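Local atomic coordinates of papain inhibitor (Streptomyces mobaraensis, PDB entry 5NTB), a protein that inhibits the cysteine proteases papain and bromelain and bovine trypsin, and serves as a glutamine and lysine donor substrate for transglutaminase. Residues 29-42 against 74-88. Sequence-based numbering, arbitrary orientation. Where two conformers were deposited one is given.
With SO4 (sulfate ion), chain D; SO4 (sulfate ion), chain C.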
loop_
_atom_site.group_PDB
_atom_site.type_symbol
_atom_site.label_atom_id
_atom_site.label_comp_id
_atom_site.label_asym_id
_atom_site.label_seq_id
_atom_site.Cartn_x
_atom_site.Cartn_y
_atom_site.Cartn_z
ATOM N N ALA A 29 5.012 9.026 5.769
ATOM C CA ALA A 29 4.257 7.840 6.154
ATOM C C ALA A 29 3.913 7.806 7.639
ATOM O O ALA A 29 3.080 6.984 8.042
ATOM C CB ALA A 29 5.039 6.589 5.761
ATOM N N SER A 30 4.520 8.666 8.459
ATOM C CA SER A 30 4.119 8.743 9.858
ATOM C C SER A 30 2.820 9.507 10.059
ATOM O O SER A 30 2.179 9.345 11.105
ATOM C CB SER A 30 5.219 9.403 10.686
ATOM O OG SER A 30 5.203 10.800 10.464
ATOM N N SER A 31 2.424 10.343 9.101
ATOM C CA SER A 31 1.262 11.192 9.282
ATOM C C SER A 31 0.271 11.169 8.129
ATOM O O SER A 31 -0.704 11.927 8.170
ATOM C CB SER A 31 1.694 12.646 9.519
ATOM O OG SER A 31 2.370 13.158 8.394
ATOM N N GLN A 32 0.477 10.343 7.105
ATOM C CA GLN A 32 -0.434 10.310 5.972
ATOM C C GLN A 32 -0.848 8.878 5.689
ATOM O O GLN A 32 -0.030 7.956 5.803
ATOM C CB GLN A 32 0.204 10.894 4.711
ATOM C CG GLN A 32 0.517 12.365 4.820
ATOM C CD GLN A 32 1.282 12.864 3.620
ATOM O OE1 GLN A 32 2.061 12.124 3.002
ATOM N NE2 GLN A 32 1.059 14.126 3.269
ATOM N N ASP A 33 -2.115 8.700 5.308
ATOM C CA ASP A 33 -2.604 7.405 4.840
ATOM C C ASP A 33 -2.108 7.154 3.420
ATOM O O ASP A 33 -2.404 7.934 2.506
ATOM C CB ASP A 33 -4.132 7.351 4.848
ATOM C CG ASP A 33 -4.718 7.221 6.228
ATOM O OD1 ASP A 33 -3.976 6.917 7.180
ATOM O OD2 ASP A 33 -5.954 7.403 6.349
ATOM N N LEU A 34 -1.386 6.053 3.221
ATOM C CA LEU A 34 -0.945 5.681 1.884
ATOM C C LEU A 34 -0.469 4.239 1.931
ATOM O O LEU A 34 -0.354 3.640 3.001
ATOM C CB LEU A 34 0.166 6.607 1.372
ATOM C CG LEU A 34 1.392 6.792 2.271
ATOM C CD1 LEU A 34 2.437 5.700 2.095
ATOM C CD2 LEU A 34 2.004 8.156 1.985
ATOM N N VAL A 35 -0.171 3.691 0.758
ATOM C CA VAL A 35 0.363 2.339 0.679
ATOM C C VAL A 35 1.519 2.304 -0.311
ATOM O O VAL A 35 1.533 3.024 -1.318
ATOM C CB VAL A 35 -0.725 1.318 0.292
ATOM C CG1 VAL A 35 -1.226 1.565 -1.099
ATOM C CG2 VAL A 35 -0.199 -0.122 0.418
ATOM N N ALA A 36 2.500 1.458 0.005
ATOM C CA ALA A 36 3.560 1.057 -0.916
ATOM C C ALA A 36 3.216 -0.317 -1.469
ATOM O O ALA A 36 2.988 -1.263 -0.701
ATOM C CB ALA A 36 4.915 1.039 -0.209
ATOM N N ILE A 37 3.138 -0.408 -2.792
ATOM C CA ILE A 37 2.674 -1.595 -3.509
ATOM C C ILE A 37 3.865 -2.451 -3.935
ATOM O O ILE A 37 4.880 -1.917 -4.408
ATOM C CB ILE A 37 1.818 -1.177 -4.715
ATOM C CG1 ILE A 37 0.505 -0.555 -4.239
ATOM C CG2 ILE A 37 1.584 -2.342 -5.704
ATOM C CD1 ILE A 37 -0.385 -1.494 -3.443
ATOM N N PRO A 38 3.784 -3.775 -3.786
ATOM C CA PRO A 38 4.905 -4.648 -4.173
ATOM C C PRO A 38 5.361 -4.439 -5.608
ATOM O O PRO A 38 4.556 -4.192 -6.514
ATOM C CB PRO A 38 4.340 -6.062 -3.993
ATOM C CG PRO A 38 3.165 -5.925 -3.144
ATOM C CD PRO A 38 2.688 -4.507 -3.136
ATOM N N ALA A 39 6.673 -4.627 -5.810
ATOM C CA ALA A 39 7.298 -4.311 -7.088
ATOM C C ALA A 39 6.698 -5.108 -8.240
ATOM O O ALA A 39 6.700 -4.631 -9.376
ATOM C CB ALA A 39 8.805 -4.559 -7.013
ATOM N N ALA A 40 6.155 -6.297 -7.973
ATOM C CA ALA A 40 5.652 -7.136 -9.058
ATOM C C ALA A 40 4.478 -6.511 -9.805
ATOM O O ALA A 40 4.163 -6.949 -10.919
ATOM C CB ALA A 40 5.254 -8.507 -8.517
ATOM N N TRP A 41 3.849 -5.476 -9.247
ATOM C CA TRP A 41 2.734 -4.814 -9.903
ATOM C C TRP A 41 3.157 -3.623 -10.747
ATOM O O TRP A 41 2.325 -3.093 -11.489
ATOM C CB TRP A 41 1.719 -4.346 -8.863
ATOM C CG TRP A 41 1.159 -5.478 -8.069
ATOM C CD1 TRP A 41 1.518 -5.863 -6.807
ATOM C CD2 TRP A 41 0.141 -6.387 -8.497
ATOM N NE1 TRP A 41 0.782 -6.970 -6.427
ATOM C CE2 TRP A 41 -0.065 -7.310 -7.452
ATOM C CE3 TRP A 41 -0.605 -6.522 -9.674
ATOM C CZ2 TRP A 41 -1.005 -8.344 -7.545
ATOM C CZ3 TRP A 41 -1.539 -7.541 -9.756
ATOM C CH2 TRP A 41 -1.729 -8.436 -8.701
ATOM N N TRP A 42 4.413 -3.191 -10.642
ATOM C CA TRP A 42 4.884 -2.020 -11.365
ATOM C C TRP A 42 5.309 -2.423 -12.772
ATOM O O TRP A 42 5.887 -3.496 -12.977
ATOM C CB TRP A 42 6.030 -1.356 -10.596
ATOM C CG TRP A 42 5.529 -0.798 -9.278
ATOM C CD1 TRP A 42 5.115 -1.521 -8.183
ATOM C CD2 TRP A 42 5.326 0.587 -8.940
ATOM N NE1 TRP A 42 4.688 -0.668 -7.181
ATOM C CE2 TRP A 42 4.805 0.626 -7.625
ATOM C CE3 TRP A 42 5.544 1.798 -9.617
ATOM C CZ2 TRP A 42 4.493 1.817 -6.983
ATOM C CZ3 TRP A 42 5.237 2.983 -8.971
ATOM C CH2 TRP A 42 4.708 2.982 -7.663
ATOM N N LYS A 74 6.379 2.362 -3.853
ATOM C CA LYS A 74 6.717 1.010 -4.267
ATOM C C LYS A 74 7.445 0.325 -3.124
ATOM O O LYS A 74 8.273 0.943 -2.455
ATOM C CB LYS A 74 7.610 1.052 -5.508
ATOM C CG LYS A 74 8.101 -0.289 -6.051
ATOM C CD LYS A 74 8.724 -0.025 -7.415
ATOM C CE LYS A 74 9.614 -1.129 -7.909
ATOM N NZ LYS A 74 10.277 -0.632 -9.150
ATOM N N CYS A 75 7.139 -0.955 -2.901
ATOM C CA CYS A 75 7.833 -1.772 -1.909
ATOM C C CYS A 75 8.685 -2.789 -2.654
ATOM O O CYS A 75 8.162 -3.822 -3.110
ATOM C CB CYS A 75 6.820 -2.470 -0.997
ATOM S SG CYS A 75 7.582 -3.522 0.247
ATOM N N PRO A 76 9.986 -2.541 -2.835
ATOM C CA PRO A 76 10.803 -3.483 -3.616
ATOM C C PRO A 76 10.970 -4.842 -2.958
ATOM O O PRO A 76 11.176 -5.836 -3.667
ATOM C CB PRO A 76 12.156 -2.762 -3.737
ATOM C CG PRO A 76 11.861 -1.333 -3.456
ATOM C CD PRO A 76 10.738 -1.329 -2.473
ATOM N N SER A 77 10.895 -4.927 -1.638
ATOM C CA SER A 77 11.141 -6.189 -0.951
ATOM C C SER A 77 9.868 -6.971 -0.662
ATOM O O SER A 77 9.943 -8.071 -0.102
ATOM C CB SER A 77 11.885 -5.929 0.358
ATOM O OG SER A 77 11.121 -5.080 1.195
ATOM N N CYS A 78 8.711 -6.433 -1.018
ATOM C CA CYS A 78 7.450 -7.091 -0.713
ATOM C C CYS A 78 7.121 -8.126 -1.771
ATOM O O CYS A 78 7.249 -7.870 -2.969
ATOM C CB CYS A 78 6.300 -6.084 -0.671
ATOM S SG CYS A 78 6.222 -4.977 0.739
ATOM N N ASP A 79 6.680 -9.304 -1.324
ATOM C CA ASP A 79 6.132 -10.266 -2.267
ATOM C C ASP A 79 4.763 -9.791 -2.753
ATOM O O ASP A 79 4.193 -8.810 -2.255
ATOM C CB ASP A 79 6.028 -11.656 -1.634
ATOM C CG ASP A 79 6.165 -12.792 -2.661
ATOM O OD1 ASP A 79 6.111 -12.538 -3.883
ATOM O OD2 ASP A 79 6.337 -13.954 -2.237
ATOM N N ARG A 80 4.225 -10.548 -3.711
ATOM C CA ARG A 80 3.086 -10.109 -4.514
ATOM C C ARG A 80 1.887 -9.578 -3.722
ATOM O O ARG A 80 1.250 -8.596 -4.132
ATOM C CB ARG A 80 2.666 -11.296 -5.372
ATOM C CG ARG A 80 1.642 -10.987 -6.389
ATOM C CD ARG A 80 1.367 -12.234 -7.217
ATOM N NE ARG A 80 0.169 -12.050 -7.998
ATOM C CZ ARG A 80 -1.054 -12.321 -7.557
ATOM N NH1 ARG A 80 -1.227 -12.810 -6.327
ATOM N NH2 ARG A 80 -2.095 -12.108 -8.342
ATOM N N THR A 81 1.519 -10.231 -2.622
ATOM C CA THR A 81 0.329 -9.798 -1.895
ATOM C C THR A 81 0.663 -9.153 -0.559
ATOM O O THR A 81 -0.236 -8.945 0.264
ATOM C CB THR A 81 -0.645 -10.953 -1.681
ATOM O OG1 THR A 81 -0.001 -11.963 -0.909
ATOM C CG2 THR A 81 -1.117 -11.531 -3.038
ATOM N N HIS A 82 1.926 -8.808 -0.343
ATOM C CA HIS A 82 2.363 -8.124 0.870
ATOM C C HIS A 82 2.386 -6.620 0.616
ATOM O O HIS A 82 3.197 -6.137 -0.176
ATOM C CB HIS A 82 3.737 -8.658 1.268
ATOM C CG HIS A 82 4.441 -7.870 2.328
ATOM N ND1 HIS A 82 5.755 -8.110 2.662
ATOM C CD2 HIS A 82 4.027 -6.860 3.129
ATOM C CE1 HIS A 82 6.128 -7.272 3.613
ATOM N NE2 HIS A 82 5.096 -6.502 3.916
ATOM N N ILE A 83 1.501 -5.873 1.293
ATOM C CA ILE A 83 1.488 -4.419 1.162
ATOM C C ILE A 83 2.185 -3.800 2.358
ATOM O O ILE A 83 2.119 -4.306 3.481
ATOM C CB ILE A 83 0.060 -3.862 0.999
ATOM C CG1 ILE A 83 -0.819 -4.206 2.206
ATOM C CG2 ILE A 83 -0.545 -4.374 -0.286
ATOM C CD1 ILE A 83 -2.224 -3.583 2.130
ATOM N N ASP A 84 2.829 -2.669 2.115
ATOM C CA ASP A 84 3.533 -1.909 3.146
ATOM C C ASP A 84 2.745 -0.613 3.317
ATOM O O ASP A 84 2.888 0.331 2.531
ATOM C CB ASP A 84 4.982 -1.665 2.724
ATOM C CG ASP A 84 5.945 -1.506 3.898
ATOM O OD1 ASP A 84 5.560 -1.718 5.059
ATOM O OD2 ASP A 84 7.119 -1.176 3.636
ATOM N N LEU A 85 1.879 -0.580 4.319
ATOM C CA LEU A 85 1.085 0.605 4.585
ATOM C C LEU A 85 1.931 1.658 5.270
ATOM O O LEU A 85 2.908 1.350 5.947
ATOM C CB LEU A 85 -0.108 0.264 5.479
ATOM C CG LEU A 85 -1.252 -0.490 4.822
ATOM C CD1 LEU A 85 -2.217 -0.922 5.918
ATOM C CD2 LEU A 85 -1.980 0.381 3.824
ATOM N N SER A 86 1.539 2.912 5.116
ATOM C CA SER A 86 2.094 3.901 6.025
ATOM C C SER A 86 1.783 3.511 7.468
ATOM O O SER A 86 0.777 2.857 7.758
ATOM C CB SER A 86 1.547 5.285 5.692
ATOM O OG SER A 86 0.153 5.358 5.938
ATOM N N GLN A 87 2.679 3.900 8.372
ATOM C CA GLN A 87 2.426 3.745 9.798
ATOM C C GLN A 87 1.064 4.311 10.175
ATOM O O GLN A 87 0.299 3.686 10.930
ATOM C CB GLN A 87 3.537 4.449 10.578
ATOM C CG GLN A 87 3.477 4.237 12.072
ATOM C CD GLN A 87 4.494 5.089 12.798
ATOM O OE1 GLN A 87 5.301 4.566 13.550
ATOM N NE2 GLN A 87 4.478 6.389 12.555
ATOM N N ALA A 88 0.729 5.478 9.623
ATOM C CA ALA A 88 -0.534 6.126 9.949
ATOM C C ALA A 88 -1.729 5.283 9.521
ATOM O O ALA A 88 -2.716 5.173 10.260
ATOM C CB ALA A 88 -0.578 7.512 9.303
HETATM S S SO4 D . 7.524 -11.192 2.105
HETATM O O1 SO4 D . 6.392 -12.080 2.368
HETATM O O2 SO4 D . 8.116 -10.745 3.365
HETATM O O3 SO4 D . 7.060 -10.035 1.327
HETATM O O4 SO4 D . 8.519 -11.915 1.312
HETATM S S SO4 C . -4.501 -14.202 -6.066
HETATM O O1 SO4 C . -5.858 -14.673 -5.801
HETATM O O2 SO4 C . -3.608 -15.357 -6.088
HETATM O O3 SO4 C . -4.435 -13.508 -7.346
HETATM O O4 SO4 C . -4.045 -13.312 -5.001
HETATM O O HOH W 1 2.140 7.438 12.771
HETATM O O HOH W 2 6.689 -8.145 -5.680
#
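Strand 35-38 runs antiparallel to strand 82-86, at 164° between their directions, with Ala36 and Asp84 as a hydrogen-bonded pair (Ala36 N to Asp84 O 2.8 Å), and parallel to the end of strand 65-75, where Cys75 N donates to Ile37 O. Trp42 NE1 reaches Ile37 O as well, at 3.0 Å, and the two donors come from opposite faces of the carbonyl plane. The extended side chain of Lys74 crosses one face of the Trp42 indole: Lys74 CG lies 3.7 Å from the centroid of the Trp42 five-membered ring and 14° off the normal, a CH-pi contact. With CG anti to the backbone N and the chain extended beyond it, Lys74 runs across the indole, and Lys74 CE meets Ala39 CB at 3.6 Å. A leucine in place of Trp42 would probably leave the Lys74 methylenes without their flat aromatic support and cost Ile37 O its second donor. This mixed pairing, one antiparallel and one parallel neighbour for strand 35-38, is consistent with the double-psi beta-barrel fold of the family. Beyond the strand, Trp41 NE1 donates to Arg80 O at 2.9 Å, close to the indole plane and on a carbonyl lone pair, while the Arg80 guanidinium, its plane turned 41° from the ring, lies against CZ2 and CH2 and donates through NH1 and NH2 to a sulfate ion, probably from the crystallisation liquor. At the far end Ser86 OG donates to Gln32 O (2.6 Å), accepts from Leu34 N, and N-caps helix 87-90 through Ala89 N. Ala88 N binds Ala29 O at 3.2 Å, tying the helix start to the loop before strand 35-38.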